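O-methyltransferase (Saccharopolyspora spinosa, PDB 4CE0) probably transfers a methyl group from S-adenosyl-L-methionine to the 4'-hydroxyl of the rhamnose of spinosyn, as a magnesium-dependent enzyme of the TylF/MycF family. Local coordinates at residues Asp10-Lys13 / Lys14-Asn18; Asp61-Gln64 / His65-Ala69; Glu68-Ala72 / Asp73-Gly77. One frame throughout, in Å; residues are numbered along the deposited sequence.

Interaction 1. Residues Asp10-Lys13 / Lys14-Asn18; sequences DLLK and KVLTN
Val15 N bonds to Leu11 O (2.9 Å) and Leu16 N to Leu12 O (2.8 Å), the i to i+4 ladder that carries helix 6-16 to its C-terminal end, which closes in a Schellman motif at Asn18. Thr17 N still reaches Lys13 O, at a longer 3.3 Å, before Asn18 swings to positive phi (53°) and its N bonds back to Val15 O. The hydroxyl of Thr17 folds into the same last turn: a chi1 of 50° tucks OG1 back over it, 2.7 Å from Lys13 O and 3.0 Å from Lys14 O, and its single proton could go to either.

On the apolar flanks, Leu11 CD1 lies against Val15 CG2 at 3.7 Å, a pair that also packs on the second subunit, where Leu11 and Val15 each meet their own copy. Leu12 CG meets Leu16 CD1, and these two side chains rest on Phe92 of helix 88-100. Lys13 leaves the helix toward helix 56-73, forming a salt bridge with Asp61.

A second salt bridge joins Asp10 and Lys14 one turn apart. The Lys14 chain starts with CG anti to the carbonyl carbon (chi1 -73°), runs extended past Asp10 O and bends at its last torsion. That bend sets NZ 2.6 Å from Asp10 OD2, with Asp10 OD1 the more distant carboxylate oxygen at 3.5 Å.

Interaction 2. Residues Asp61-Gln64 / His65-Ala69; sequences DNLQ and HCVEA
Asp61 and His65, one turn apart, begin a run of regular alpha-helical bonds in the middle of helix 56-73, the helix that precedes the first strand, 78-82, of the Rossmann-like methyltransferase fold. His65 N donates to Asp61 O at 3.0 Å, Cys66 N to Asn62 O at 2.9 Å, Val67 N to Leu63 O at 3.0 Å, and Glu68 N to Gln64 O at 2.8 Å.

Apolar and sulfur contacts lie on the buried sides. Leu63 CD1 meets Val67 CG2 at 4.0 Å, the two side chains crossing at a slant; beyond them, Met93 and Val96 of helix 88-100 cover Leu63 and Val67. Cys66 SG lies beside the Asn62 amide, 3.9 Å from its ND2, and both residues pack on Ile210 of strand 207-211.

The polar pair is Gln64 and Glu68, one turn apart on the flank that meets Leu9 of helix 6-16. Gln64 CG is anti to the backbone N (chi1 -180°) while Glu68 CG lies beside its own, and both chains then run out extended, side by side and pointing the same way. The amide has two partners: OE1 accepts from Lys13 NZ, and NE2 donates to Glu68, which fixes the amide's flip. Amide and carboxylate are turned 72° against each other. Gln64 NE2 reaches Glu68 OE2 at 2.7 Å with an N-H...O angle of 160°; the acceptor lies nearly in the amide plane, whereas the donor comes from above the carboxylate plane.

Interaction 3. Residues Glu68-Ala72 / Asp73-Gly77; sequences EAVLA and DGVPG
Val70 and Val75 close the C-terminal end of helix 56-73 in a local contact between its last turn and the loop leading to strand 78-82. Asp73 N bonds to Ala69 O at 2.8 Å, one more i to i+4 bond. Gly74 then takes a positive phi (82°), in the left-handed region of backbone space, and its N makes a weak bond to Leu71 O at 3.5 Å. Having no side chain, Gly74 adopts this conformation without crowding the carbonyl oxygen of Asp73. The turn brings Val75 N back over the helix end, where it meets Val70 O at 2.9 Å in the carbonyl plane, though with a bent N-H...O angle of 134°.

In this Rossmann-like fold the loop delivers the chain from the helix layer into the first strand of the parallel part of the sheet. The two valines pack together on the inner side of the bend, both touching Ala180 of strand 179-184. Their side chains cross at about a right angle: Val70 CG2 abuts Val75 CB at 3.8 Å, Val75 CG2 reaches Val70 CA at 3.8 Å, and Val70 CG1 comes within 3.7 Å of Val75 O. That carbonyl oxygen accepts a hydrogen bond from Arg105.

Asp73 turns its carboxylate back along the helix, CG lying beside its own backbone N (chi1 -69°). This lays the root of the carboxylate against Ala69 O, which is 3.1 Å from Asp73 CG. Asp73 OD2, the carboxylate oxygen farther from Ala69 O, forms a salt bridge with Arg247 NH2.

In the fold
The three contacts follow one another along the N-terminal part of the chain: interaction 1 ends helix 6-16, interaction 2 lies in the middle of helix 56-73, and interaction 3 ends that helix, sharing Glu68 and Ala69 with interaction 2. The centres of interactions 1 and 2 are 15 Å apart, those of 2 and 3 are 10 Å apart, and those of 1 and 3 are 23 Å apart. Interactions 1 and 2 touch through the Lys13 side chain, which ties the two consecutive helices together; interactions 1 and 3 do not touch. The three contacts run from the subunit interface at 10-18, along a helix whose Leu63 side chain is about 7 Å from the bound S-adenosyl-L-homocysteine, to the entry of strand 78-82.

Interaction 1. Residues Asp10-Lys13 / Lys14-Asn18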
loop_
_atom_site.group_PDB
_atom_site.type_symbol
_atom_site.label_atom_id
_atom_site.label_comp_id
_atom_site.label_asym_id
_atom_site.label_seq_id
_atom_site.Cartn_x
_atom_site.Cartn_y
_atom_site.Cartn_z
ATOM N N ASP A 10 -8.294 -1.811 0.449
ATOM C CA ASP A 10 -8.246 -1.037 1.676
ATOM C C ASP A 10 -6.861 -0.451 1.873
ATOM O O ASP A 10 -6.720 0.747 2.156
ATOM C CB ASP A 10 -8.597 -1.912 2.874
ATOM C CG ASP A 10 -8.647 -1.122 4.176
ATOM O OD1 ASP A 10 -9.517 -0.222 4.300
ATOM O OD2 ASP A 10 -7.829 -1.407 5.077
ATOM N N LEU A 11 -5.822 -1.276 1.696
ATOM C CA LEU A 11 -4.465 -0.726 1.772
ATOM C C LEU A 11 -4.214 0.370 0.720
ATOM O O LEU A 11 -3.604 1.421 1.018
ATOM C CB LEU A 11 -3.413 -1.825 1.696
ATOM C CG LEU A 11 -1.955 -1.363 1.633
ATOM C CD1 LEU A 11 -1.532 -0.591 2.848
ATOM C CD2 LEU A 11 -1.050 -2.630 1.398
ATOM N N LEU A 12 -4.673 0.133 -0.499
ATOM C CA LEU A 12 -4.462 1.091 -1.591
ATOM C C LEU A 12 -4.996 2.490 -1.259
ATOM O O LEU A 12 -4.303 3.488 -1.502
ATOM C CB LEU A 12 -5.067 0.580 -2.892
ATOM C CG LEU A 12 -4.713 1.342 -4.175
ATOM C CD1 LEU A 12 -3.202 1.531 -4.344
ATOM C CD2 LEU A 12 -5.260 0.636 -5.373
ATOM N N LYS A 13 -6.191 2.560 -0.677
ATOM C CA LYS A 13 -6.791 3.852 -0.279
ATOM C C LYS A 13 -5.908 4.581 0.718
ATOM O O LYS A 13 -5.720 5.789 0.609
ATOM C CB LYS A 13 -8.216 3.647 0.269
ATOM C CG LYS A 13 -9.184 3.207 -0.850
ATOM C CD LYS A 13 -10.600 3.030 -0.385
ATOM C CE LYS A 13 -10.729 1.856 0.538
ATOM N NZ LYS A 13 -12.156 1.448 0.646
ATOM N N LYS A 14 -5.371 3.849 1.690
ATOM C CA LYS A 14 -4.453 4.425 2.657
ATOM C C LYS A 14 -3.201 4.928 1.956
ATOM O O LYS A 14 -2.687 6.006 2.256
ATOM C CB LYS A 14 -4.047 3.372 3.693
ATOM C CG LYS A 14 -5.117 2.991 4.717
ATOM C CD LYS A 14 -4.565 1.797 5.533
ATOM C CE LYS A 14 -5.450 1.360 6.702
ATOM N NZ LYS A 14 -6.674 0.650 6.238
ATOM N N VAL A 15 -2.692 4.128 1.023
ATOM C CA VAL A 15 -1.485 4.519 0.300
ATOM C C VAL A 15 -1.690 5.751 -0.609
ATOM O O VAL A 15 -0.890 6.671 -0.586
ATOM C CB VAL A 15 -0.943 3.346 -0.530
ATOM C CG1 VAL A 15 0.366 3.736 -1.190
ATOM C CG2 VAL A 15 -0.786 2.116 0.385
ATOM N N LEU A 16 -2.744 5.754 -1.414
ATOM C CA LEU A 16 -2.971 6.840 -2.364
ATOM C C LEU A 16 -3.192 8.200 -1.681
ATOM O O LEU A 16 -2.862 9.237 -2.236
ATOM C CB LEU A 16 -4.196 6.515 -3.224
ATOM C CG LEU A 16 -4.013 5.394 -4.218
ATOM C CD1 LEU A 16 -5.386 4.882 -4.736
ATOM C CD2 LEU A 16 -3.157 5.876 -5.343
ATOM N N THR A 17 -3.788 8.182 -0.493
ATOM C CA THR A 17 -3.949 9.383 0.328
ATOM C C THR A 17 -2.732 9.660 1.232
ATOM O O THR A 17 -2.720 10.631 1.982
ATOM C CB THR A 17 -5.134 9.221 1.261
ATOM O OG1 THR A 17 -4.987 7.973 1.930
ATOM C CG2 THR A 17 -6.475 9.232 0.485
ATOM N N ASN A 18 -1.740 8.782 1.165
ATOM C CA ASN A 18 -0.550 8.834 2.013
ATOM C C ASN A 18 -0.820 8.915 3.508
ATOM O O ASN A 18 -0.195 9.702 4.213
ATOM C CB ASN A 18 0.339 9.982 1.591
ATOM C CG ASN A 18 1.771 9.858 2.149
ATOM O OD1 ASN A 18 2.281 8.759 2.387
ATOM N ND2 ASN A 18 2.406 10.996 2.362
#

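Interaction 2. Residues Asp61-Gln64 / His65-Ala69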
loop_
_atom_site.group_PDB
_atom_site.type_symbol
_atom_site.label_atom_id
_atom_site.label_comp_id
_atom_site.label_asym_id
_atom_site.label_seq_id
_atom_site.Cartn_x
_atom_site.Cartn_y
_atom_site.Cartn_z
ATOM N N ASP A 61 -13.835 5.898 -1.103
ATOM C CA ASP A 61 -14.805 4.848 -0.763
ATOM C C ASP A 61 -16.021 4.973 -1.669
ATOM O O ASP A 61 -16.643 3.984 -2.081
ATOM C CB ASP A 61 -15.298 4.930 0.685
ATOM C CG ASP A 61 -14.224 4.586 1.715
ATOM O OD1 ASP A 61 -13.176 4.005 1.371
ATOM O OD2 ASP A 61 -14.450 4.904 2.905
ATOM N N ASN A 62 -16.421 6.195 -1.946
ATOM C CA ASN A 62 -17.539 6.374 -2.865
ATOM C C ASN A 62 -17.165 5.820 -4.233
ATOM O O ASN A 62 -17.963 5.126 -4.918
ATOM C CB ASN A 62 -17.928 7.852 -2.948
ATOM C CG ASN A 62 -18.814 8.152 -4.147
ATOM O OD1 ASN A 62 -18.327 8.570 -5.202
ATOM N ND2 ASN A 62 -20.100 7.894 -4.007
ATOM N N LEU A 63 -15.933 6.090 -4.649
ATOM C CA LEU A 63 -15.505 5.661 -5.992
ATOM C C LEU A 63 -15.542 4.136 -6.066
ATOM O O LEU A 63 -16.008 3.556 -7.045
ATOM C CB LEU A 63 -14.120 6.214 -6.294
ATOM C CG LEU A 63 -13.528 5.997 -7.689
ATOM C CD1 LEU A 63 -14.511 6.311 -8.761
ATOM C CD2 LEU A 63 -12.278 6.882 -7.868
ATOM N N GLN A 64 -15.121 3.484 -4.992
ATOM C CA GLN A 64 -15.117 2.023 -4.944
ATOM C C GLN A 64 -16.561 1.474 -5.003
ATOM O O GLN A 64 -16.812 0.497 -5.684
ATOM C CB GLN A 64 -14.458 1.528 -3.663
ATOM C CG GLN A 64 -14.426 -0.022 -3.565
ATOM C CD GLN A 64 -13.586 -0.523 -2.405
ATOM O OE1 GLN A 64 -12.840 0.237 -1.796
ATOM N NE2 GLN A 64 -13.728 -1.813 -2.078
ATOM N N HIS A 65 -17.474 2.083 -4.246
ATOM C CA HIS A 65 -18.902 1.687 -4.221
ATOM C C HIS A 65 -19.475 1.748 -5.620
ATOM O O HIS A 65 -20.097 0.792 -6.092
ATOM C CB HIS A 65 -19.710 2.635 -3.309
ATOM C CG HIS A 65 -21.197 2.415 -3.362
ATOM N ND1 HIS A 65 -22.012 3.034 -4.287
ATOM C CD2 HIS A 65 -22.004 1.642 -2.601
ATOM C CE1 HIS A 65 -23.262 2.647 -4.095
ATOM N NE2 HIS A 65 -23.287 1.810 -3.074
ATOM N N CYS A 66 -19.219 2.857 -6.322
ATOM C CA CYS A 66 -19.725 3.020 -7.694
ATOM C C CYS A 66 -19.129 2.015 -8.706
ATOM O O CYS A 66 -19.834 1.423 -9.514
ATOM C CB CYS A 66 -19.487 4.454 -8.195
ATOM S SG CYS A 66 -20.415 5.722 -7.257
ATOM N N VAL A 67 -17.816 1.868 -8.696
ATOM C CA VAL A 67 -17.159 0.970 -9.617
ATOM C C VAL A 67 -17.654 -0.447 -9.318
ATOM O O VAL A 67 -17.934 -1.194 -10.258
ATOM C CB VAL A 67 -15.610 1.040 -9.449
ATOM C CG1 VAL A 67 -14.894 -0.089 -10.251
ATOM C CG2 VAL A 67 -15.104 2.448 -9.816
ATOM N N GLU A 68 -17.762 -0.811 -8.025
ATOM C CA GLU A 68 -18.168 -2.185 -7.666
ATOM C C GLU A 68 -19.597 -2.485 -8.098
ATOM O O GLU A 68 -19.911 -3.615 -8.483
ATOM C CB GLU A 68 -17.986 -2.471 -6.162
ATOM C CG GLU A 68 -16.512 -2.798 -5.799
ATOM C CD GLU A 68 -16.265 -3.057 -4.330
ATOM O OE1 GLU A 68 -17.247 -3.158 -3.579
ATOM O OE2 GLU A 68 -15.084 -3.168 -3.930
ATOM N N ALA A 69 -20.449 -1.465 -8.051
ATOM C CA ALA A 69 -21.872 -1.617 -8.370
ATOM C C ALA A 69 -22.032 -1.833 -9.855
ATOM O O ALA A 69 -22.810 -2.694 -10.310
ATOM C CB ALA A 69 -22.665 -0.383 -7.914
#

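Interaction 3. Residues Glu68-Ala72 / Asp73-Gly77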
loop_
_atom_site.group_PDB
_atom_site.type_symbol
_atom_site.label_atom_id
_atom_site.label_comp_id
_atom_site.label_asym_id
_atom_site.label_seq_id
_atom_site.Cartn_x
_atom_site.Cartn_y
_atom_site.Cartn_z
ATOM N N GLU A 68 -17.762 -0.811 -8.025
ATOM C CA GLU A 68 -18.168 -2.185 -7.666
ATOM C C GLU A 68 -19.597 -2.485 -8.098
ATOM O O GLU A 68 -19.911 -3.615 -8.483
ATOM C CB GLU A 68 -17.986 -2.471 -6.162
ATOM C CG GLU A 68 -16.512 -2.798 -5.799
ATOM C CD GLU A 68 -16.265 -3.057 -4.330
ATOM O OE1 GLU A 68 -17.247 -3.158 -3.579
ATOM O OE2 GLU A 68 -15.084 -3.168 -3.930
ATOM N N ALA A 69 -20.449 -1.465 -8.051
ATOM C CA ALA A 69 -21.872 -1.617 -8.370
ATOM C C ALA A 69 -22.032 -1.833 -9.855
ATOM O O ALA A 69 -22.810 -2.694 -10.310
ATOM C CB ALA A 69 -22.665 -0.383 -7.914
ATOM N N VAL A 70 -21.294 -1.042 -10.618
ATOM C CA VAL A 70 -21.273 -1.168 -12.074
ATOM C C VAL A 70 -20.803 -2.555 -12.518
ATOM O O VAL A 70 -21.331 -3.126 -13.488
ATOM C CB VAL A 70 -20.353 -0.088 -12.654
ATOM C CG1 VAL A 70 -19.614 -0.559 -13.861
ATOM C CG2 VAL A 70 -21.152 1.216 -12.934
ATOM N N LEU A 71 -19.767 -3.066 -11.852
ATOM C CA LEU A 71 -19.254 -4.397 -12.157
ATOM C C LEU A 71 -20.278 -5.489 -11.780
ATOM O O LEU A 71 -20.525 -6.390 -12.568
ATOM C CB LEU A 71 -17.936 -4.664 -11.435
ATOM C CG LEU A 71 -16.718 -3.840 -11.846
ATOM C CD1 LEU A 71 -15.500 -4.365 -11.096
ATOM C CD2 LEU A 71 -16.468 -3.819 -13.354
ATOM N N ALA A 72 -20.884 -5.406 -10.590
ATOM C CA ALA A 72 -21.842 -6.441 -10.177
ATOM C C ALA A 72 -23.146 -6.378 -10.978
ATOM O O ALA A 72 -23.737 -7.406 -11.284
ATOM C CB ALA A 72 -22.137 -6.322 -8.785
ATOM N N ASP A 73 -23.594 -5.170 -11.302
ATOM C CA ASP A 73 -24.840 -4.981 -12.057
ATOM C C ASP A 73 -24.710 -5.292 -13.552
ATOM O O ASP A 73 -25.721 -5.464 -14.238
ATOM C CB ASP A 73 -25.332 -3.539 -11.908
ATOM C CG ASP A 73 -25.819 -3.225 -10.515
ATOM O OD1 ASP A 73 -25.579 -4.027 -9.586
ATOM O OD2 ASP A 73 -26.448 -2.165 -10.350
ATOM N N GLY A 74 -23.485 -5.349 -14.072
ATOM C CA GLY A 74 -23.290 -5.525 -15.501
ATOM C C GLY A 74 -23.406 -4.257 -16.339
ATOM O O GLY A 74 -23.604 -4.325 -17.557
ATOM N N VAL A 75 -23.243 -3.092 -15.719
ATOM C CA VAL A 75 -23.285 -1.841 -16.488
ATOM C C VAL A 75 -22.120 -1.818 -17.466
ATOM O O VAL A 75 -20.976 -1.899 -17.056
ATOM C CB VAL A 75 -23.193 -0.609 -15.580
ATOM C CG1 VAL A 75 -23.356 0.678 -16.387
ATOM C CG2 VAL A 75 -24.224 -0.707 -14.478
ATOM N N PRO A 76 -22.404 -1.718 -18.771
ATOM C CA PRO A 76 -21.238 -1.708 -19.653
ATOM C C PRO A 76 -20.539 -0.353 -19.728
ATOM O O PRO A 76 -21.130 0.719 -19.522
ATOM C CB PRO A 76 -21.833 -2.113 -21.011
ATOM C CG PRO A 76 -23.234 -1.684 -20.964
ATOM C CD PRO A 76 -23.677 -1.720 -19.515
ATOM N N GLY A 77 -19.245 -0.409 -20.019
ATOM C CA GLY A 77 -18.516 0.787 -20.400
ATOM C C GLY A 77 -17.224 0.981 -19.653
ATOM O O GLY A 77 -16.899 0.212 -18.760
#